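Cytolethal distending toxin protein C (Haemophilus ducreyi, PDB 1SR4) forms, with subunits A and B, the tripartite cytolethal distending toxin, as a ricin-like beta-trefoil subunit that probably binds carbohydrate. Local coordinates at residues L48-G53 with T64-K69; T100-F105 with A141-I146. One frame throughout, in Å; residues are numbered along the deposited sequence.

Contact 1: residues L48-G53 with T64-K69; sequences LIDYKG and TLVQFK
Three backbone hydrogen bonds tie strand 46-50 and the turn after it to strand 64-69, running antiparallel. Ile-49 and Gln-67 form the hydrogen-bonded pair: Ile-49 N gives an almost straight bond to Gln-67 O at 3.2 Å in the carbonyl plane, and Gln-67 N returns one to Ile-49 O at 3.0 Å, nearly along the C=O axis. Past the strand's end, Tyr-51 N reaches Leu-65 O at 2.9 Å from above that carbonyl's plane. A water donating to Leu-65 O and Tyr-51 O gives the former a second donor and bridges the segments beyond the last direct bond.

Side chains meet on two faces. On one, Leu-48 and Phe-68 lie side by side; with CG anti to the backbone N (chi1 -176°), Leu-48 sets CD1 3.6 Å from Phe-68 CE1, and Val-66 CG2 meets the same methyl. On the other, Ile-49 crosses Gln-67 obliquely; CG1 crowded between N and carbonyl carbon (chi1 63°) and a chi2 of 90°, well off staggered, bring CD1 3.4 Å from Gln-67 CB and 2.9 Å from Gln-67 OE1, a tight contact, not a hydrogen bond. Tyr-51 CB packs on Leu-65 CB, and Leu-65 CD1 sits at the edge of the tyrosine ring.

The polar ends find partners elsewhere: Gln-67 NE2 at Thr-93 OG1 and Cys-87 O, Tyr-51 OH at Glu-55. Backbone bonding thus holds the strands together, while the buried Asp-50 carboxylate passes Val-66 CG1 with OD1 and bonds to Ser-21 and Asn-19 of the nuclease-like protein B chain, which would probably stabilise its charge.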
loop_
_atom_site.group_PDB
_atom_site.type_symbol
_atom_site.label_atom_id
_atom_site.label_comp_id
_atom_site.label_asym_id
_atom_site.label_seq_id
_atom_site.Cartn_x
_atom_site.Cartn_y
_atom_site.Cartn_z
ATOM N N LEU C 48 -0.867 9.721 -12.619
ATOM C CA LEU C 48 -2.179 9.736 -12.013
ATOM C C LEU C 48 -2.366 11.048 -11.277
ATOM O O LEU C 48 -1.656 11.311 -10.327
ATOM C CB LEU C 48 -2.318 8.555 -11.041
ATOM C CG LEU C 48 -3.696 8.370 -10.391
ATOM C CD1 LEU C 48 -4.700 7.935 -11.466
ATOM C CD2 LEU C 48 -3.625 7.303 -9.278
ATOM N N ILE C 49 -3.313 11.876 -11.712
ATOM C CA ILE C 49 -3.533 13.147 -11.032
ATOM C C ILE C 49 -4.988 13.273 -10.584
ATOM O O ILE C 49 -5.899 12.846 -11.286
ATOM C CB ILE C 49 -3.140 14.345 -11.941
ATOM C CG1 ILE C 49 -4.025 14.388 -13.180
ATOM C CG2 ILE C 49 -1.680 14.222 -12.386
ATOM C CD1 ILE C 49 -5.278 15.208 -12.978
ATOM N N ASP C 50 -5.211 13.847 -9.408
ATOM C CA ASP C 50 -6.573 13.985 -8.904
ATOM C C ASP C 50 -7.261 15.211 -9.471
ATOM O O ASP C 50 -6.665 16.279 -9.532
ATOM C CB ASP C 50 -6.581 14.079 -7.375
ATOM C CG ASP C 50 -6.093 12.806 -6.713
ATOM O OD1 ASP C 50 -5.843 11.821 -7.438
ATOM O OD2 ASP C 50 -5.963 12.784 -5.475
ATOM N N TYR C 51 -8.519 15.057 -9.871
ATOM C CA TYR C 51 -9.278 16.179 -10.399
ATOM C C TYR C 51 -9.918 16.938 -9.234
ATOM O O TYR C 51 -10.605 16.349 -8.399
ATOM C CB TYR C 51 -10.359 15.696 -11.356
ATOM C CG TYR C 51 -11.054 16.844 -12.023
ATOM C CD1 TYR C 51 -10.340 17.737 -12.821
ATOM C CD2 TYR C 51 -12.403 17.070 -11.824
ATOM C CE1 TYR C 51 -10.963 18.836 -13.405
ATOM C CE2 TYR C 51 -13.035 18.171 -12.399
ATOM C CZ TYR C 51 -12.310 19.047 -13.188
ATOM O OH TYR C 51 -12.941 20.130 -13.769
ATOM N N LYS C 52 -9.700 18.249 -9.188
ATOM C CA LYS C 52 -10.202 19.066 -8.093
ATOM C C LYS C 52 -11.492 19.843 -8.346
ATOM O O LYS C 52 -12.032 20.450 -7.420
ATOM C CB LYS C 52 -9.112 20.046 -7.651
ATOM C CG LYS C 52 -7.728 19.416 -7.488
ATOM C CD LYS C 52 -7.744 18.226 -6.533
ATOM C CE LYS C 52 -8.060 18.637 -5.099
ATOM N NZ LYS C 52 -6.979 19.453 -4.489
ATOM N N GLY C 53 -11.988 19.820 -9.579
ATOM C CA GLY C 53 -13.214 20.539 -9.891
ATOM C C GLY C 53 -14.428 19.903 -9.246
ATOM O O GLY C 53 -14.428 18.707 -8.957
ATOM N N THR C 64 -13.208 8.410 -6.580
ATOM C CA THR C 64 -12.208 9.481 -6.622
ATOM C C THR C 64 -12.008 9.960 -8.057
ATOM O O THR C 64 -11.646 9.179 -8.932
ATOM C CB THR C 64 -10.846 8.984 -6.093
ATOM O OG1 THR C 64 -10.999 8.536 -4.741
ATOM C CG2 THR C 64 -9.793 10.100 -6.175
ATOM N N LEU C 65 -12.221 11.246 -8.294
ATOM C CA LEU C 65 -12.079 11.786 -9.643
ATOM C C LEU C 65 -10.614 11.980 -10.001
ATOM O O LEU C 65 -9.846 12.547 -9.225
ATOM C CB LEU C 65 -12.858 13.109 -9.763
ATOM C CG LEU C 65 -14.354 12.980 -9.435
ATOM C CD1 LEU C 65 -15.051 14.299 -9.743
ATOM C CD2 LEU C 65 -14.996 11.853 -10.250
ATOM N N VAL C 66 -10.225 11.484 -11.174
ATOM C CA VAL C 66 -8.846 11.591 -11.633
ATOM C C VAL C 66 -8.750 11.780 -13.141
ATOM O O VAL C 66 -9.747 11.785 -13.863
ATOM C CB VAL C 66 -8.014 10.303 -11.309
ATOM C CG1 VAL C 66 -8.093 9.961 -9.815
ATOM C CG2 VAL C 66 -8.516 9.126 -12.163
ATOM N N GLN C 67 -7.519 11.953 -13.598
ATOM C CA GLN C 67 -7.230 12.043 -15.015
ATOM C C GLN C 67 -5.974 11.194 -15.166
ATOM O O GLN C 67 -5.195 11.068 -14.226
ATOM C CB GLN C 67 -6.933 13.481 -15.446
ATOM C CG GLN C 67 -8.130 14.424 -15.400
ATOM C CD GLN C 67 -7.734 15.840 -15.778
ATOM O OE1 GLN C 67 -6.859 16.426 -15.148
ATOM N NE2 GLN C 67 -8.369 16.390 -16.815
ATOM N N PHE C 68 -5.795 10.595 -16.335
ATOM C CA PHE C 68 -4.609 9.805 -16.611
ATOM C C PHE C 68 -3.853 10.677 -17.613
ATOM O O PHE C 68 -4.278 10.833 -18.758
ATOM C CB PHE C 68 -5.005 8.458 -17.216
ATOM C CG PHE C 68 -5.908 7.644 -16.322
ATOM C CD1 PHE C 68 -5.427 7.093 -15.140
ATOM C CD2 PHE C 68 -7.260 7.493 -16.627
ATOM C CE1 PHE C 68 -6.283 6.403 -14.268
ATOM C CE2 PHE C 68 -8.117 6.807 -15.760
ATOM C CZ PHE C 68 -7.627 6.265 -14.584
ATOM N N LYS C 69 -2.739 11.248 -17.165
ATOM C CA LYS C 69 -1.935 12.153 -17.982
ATOM C C LYS C 69 -0.695 11.538 -18.613
ATOM O O LYS C 69 0.008 10.731 -18.004
ATOM C CB LYS C 69 -1.525 13.360 -17.126
ATOM C CG LYS C 69 -0.669 14.408 -17.832
ATOM C CD LYS C 69 -0.168 15.444 -16.827
ATOM C CE LYS C 69 0.892 16.371 -17.437
ATOM N NZ LYS C 69 2.034 15.592 -18.004
HETATM O O HOH W 1 -10.226 13.901 -6.943
#

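Contact 2: residues T100-F105 with A141-I146; sequences TNTGAF and AYQWGI
Gln-143 opens the touching part of 141-146. Its extended side chain, with CG beside the backbone N (chi1 -56°), brings OE1 to 3.4 Å from Ala-104 CB, and OE1 accepts a hydrogen bond from a water that in turn accepts from Thr-102 OG1. The amide nitrogen bonds to Phe-138 O and to Leu-200 O of the subunit A chain, which helps fix its rotation.

Trp-144 makes the single antiparallel bridge, a hydrogen-bonded pair with Phe-105. Phe-105 N donates to Trp-144 O at 2.9 Å and Trp-144 N to Phe-105 O at 2.8 Å, each donor in the plane of its carbonyl. Phe-105 O also lies at the edge of the indole, whose NE1 bonds to Ile-116 O.

Past Gly-145, Ile-146 N reaches Gly-103 O through a second water. Its side chain crosses that of Phe-105 at about a right angle, pressing CD1 to 3.3 Å from Phe-105 CD2, a tight fit.

The 100-105 loop is shaped by two ST turns: Thr-100 OG1 accepts from Thr-102 N, and Thr-102 OG1 from Ala-104 N. A direct bridge and two water bridges, through Gln-143 and Ile-146, therefore join a self-braced loop to the strand beside subunit A.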
loop_
_atom_site.group_PDB
_atom_site.type_symbol
_atom_site.label_atom_id
_atom_site.label_comp_id
_atom_site.label_asym_id
_atom_site.label_seq_id
_atom_site.Cartn_x
_atom_site.Cartn_y
_atom_site.Cartn_z
ATOM N N THR C 100 -12.672 -1.635 -4.673
ATOM C CA THR C 100 -13.368 -2.916 -4.517
ATOM C C THR C 100 -12.736 -3.725 -3.386
ATOM O O THR C 100 -11.692 -3.335 -2.842
ATOM C CB THR C 100 -13.260 -3.783 -5.785
ATOM O OG1 THR C 100 -11.913 -4.244 -5.929
ATOM C CG2 THR C 100 -13.661 -3.001 -7.014
ATOM N N ASN C 101 -13.349 -4.860 -3.050
ATOM C CA ASN C 101 -12.809 -5.707 -1.991
ATOM C C ASN C 101 -11.586 -6.501 -2.434
ATOM O O ASN C 101 -11.023 -7.263 -1.632
ATOM C CB ASN C 101 -13.883 -6.676 -1.440
ATOM C CG ASN C 101 -14.451 -7.639 -2.497
ATOM O OD1 ASN C 101 -14.276 -7.457 -3.708
ATOM N ND2 ASN C 101 -15.154 -8.674 -2.025
ATOM N N THR C 102 -11.165 -6.354 -3.691
ATOM C CA THR C 102 -9.978 -7.093 -4.134
ATOM C C THR C 102 -8.757 -6.225 -4.421
ATOM O O THR C 102 -7.649 -6.755 -4.573
ATOM C CB THR C 102 -10.213 -7.910 -5.422
ATOM O OG1 THR C 102 -10.306 -7.024 -6.540
ATOM C CG2 THR C 102 -11.489 -8.752 -5.314
ATOM N N GLY C 103 -8.943 -4.908 -4.502
ATOM C CA GLY C 103 -7.813 -4.046 -4.824
ATOM C C GLY C 103 -7.876 -3.640 -6.292
ATOM O O GLY C 103 -7.114 -2.792 -6.752
ATOM N N ALA C 104 -8.753 -4.295 -7.048
ATOM C CA ALA C 104 -8.959 -3.927 -8.438
ATOM C C ALA C 104 -9.865 -2.698 -8.351
ATOM O O ALA C 104 -10.476 -2.448 -7.302
ATOM C CB ALA C 104 -9.687 -5.033 -9.171
ATOM N N PHE C 105 -9.964 -1.956 -9.450
ATOM C CA PHE C 105 -10.821 -0.783 -9.503
ATOM C C PHE C 105 -11.774 -0.872 -10.669
ATOM O O PHE C 105 -11.470 -1.503 -11.698
ATOM C CB PHE C 105 -9.997 0.503 -9.690
ATOM C CG PHE C 105 -9.167 0.851 -8.503
ATOM C CD1 PHE C 105 -9.712 1.604 -7.461
ATOM C CD2 PHE C 105 -7.881 0.341 -8.372
ATOM C CE1 PHE C 105 -8.982 1.840 -6.288
ATOM C CE2 PHE C 105 -7.145 0.575 -7.197
ATOM C CZ PHE C 105 -7.702 1.323 -6.162
ATOM N N ALA C 141 -14.015 -8.123 -16.697
ATOM C CA ALA C 141 -14.172 -7.193 -17.819
ATOM C C ALA C 141 -14.334 -5.746 -17.343
ATOM O O ALA C 141 -14.001 -4.808 -18.062
ATOM C CB ALA C 141 -15.384 -7.617 -18.695
ATOM N N TYR C 142 -14.822 -5.580 -16.113
ATOM C CA TYR C 142 -15.048 -4.265 -15.512
ATOM C C TYR C 142 -13.918 -3.826 -14.607
ATOM O O TYR C 142 -13.941 -2.711 -14.104
ATOM C CB TYR C 142 -16.300 -4.299 -14.629
ATOM C CG TYR C 142 -17.586 -4.464 -15.375
ATOM C CD1 TYR C 142 -18.415 -3.374 -15.601
ATOM C CD2 TYR C 142 -17.949 -5.698 -15.889
ATOM C CE1 TYR C 142 -19.591 -3.505 -16.334
ATOM C CE2 TYR C 142 -19.118 -5.849 -16.621
ATOM C CZ TYR C 142 -19.932 -4.747 -16.839
ATOM O OH TYR C 142 -21.086 -4.890 -17.560
ATOM N N GLN C 143 -12.950 -4.714 -14.394
ATOM C CA GLN C 143 -11.856 -4.473 -13.467
ATOM C C GLN C 143 -10.553 -4.003 -14.060
ATOM O O GLN C 143 -10.115 -4.495 -15.091
ATOM C CB GLN C 143 -11.599 -5.745 -12.671
ATOM C CG GLN C 143 -12.827 -6.289 -11.925
ATOM C CD GLN C 143 -12.463 -7.519 -11.129
ATOM O OE1 GLN C 143 -11.365 -7.597 -10.571
ATOM N NE2 GLN C 143 -13.378 -8.482 -11.053
ATOM N N TRP C 144 -9.920 -3.077 -13.351
ATOM C CA TRP C 144 -8.667 -2.480 -13.769
ATOM C C TRP C 144 -7.593 -2.516 -12.688
ATOM O O TRP C 144 -7.881 -2.356 -11.500
ATOM C CB TRP C 144 -8.939 -1.030 -14.167
ATOM C CG TRP C 144 -9.883 -0.990 -15.322
ATOM C CD1 TRP C 144 -11.249 -1.022 -15.279
ATOM C CD2 TRP C 144 -9.521 -1.093 -16.697
ATOM N NE1 TRP C 144 -11.759 -1.154 -16.554
ATOM C CE2 TRP C 144 -10.719 -1.201 -17.442
ATOM C CE3 TRP C 144 -8.294 -1.113 -17.373
ATOM C CZ2 TRP C 144 -10.725 -1.329 -18.839
ATOM C CZ3 TRP C 144 -8.297 -1.244 -18.759
ATOM C CH2 TRP C 144 -9.506 -1.351 -19.476
ATOM N N GLY C 145 -6.352 -2.716 -13.106
ATOM C CA GLY C 145 -5.261 -2.707 -12.148
ATOM C C GLY C 145 -4.483 -1.415 -12.329
ATOM O O GLY C 145 -4.135 -1.062 -13.455
ATOM N N ILE C 146 -4.264 -0.677 -11.244
ATOM C CA ILE C 146 -3.476 0.559 -11.292
ATOM C C ILE C 146 -2.148 0.008 -10.786
ATOM O O ILE C 146 -1.942 -0.134 -9.584
ATOM C CB ILE C 146 -4.036 1.634 -10.321
ATOM C CG1 ILE C 146 -5.354 2.216 -10.858
ATOM C CG2 ILE C 146 -3.069 2.827 -10.233
ATOM C CD1 ILE C 146 -6.404 1.197 -11.144
HETATM O O HOH W 2 -9.847 -8.635 -8.645
HETATM O O HOH W 3 -4.960 -2.426 -8.679
#

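Contact 1 closes before contact 2 opens along the chain, and both reach the same antiparallel sheet of the beta-trefoil domain. Their centres are about 17 Å apart and their nearest atoms about 5 Å, without touching. Contact 1 joins neighbouring strands 46-50 and 64-69 in the middle of the strand order. Contact 2 brings the 100-105 loop, where it leads into strand 105-109, to strand 144-147; these are the two outermost strands, so its single bridge links the sheet's ends as in a closing barrel. Strand 95-99 lies between 64-69 and 105-109. Ile-25 of the protein B chain packs on both Leu-48 and Phe-105, while subunit A borders contact 2, so the sheet spans both interfaces of the toxin.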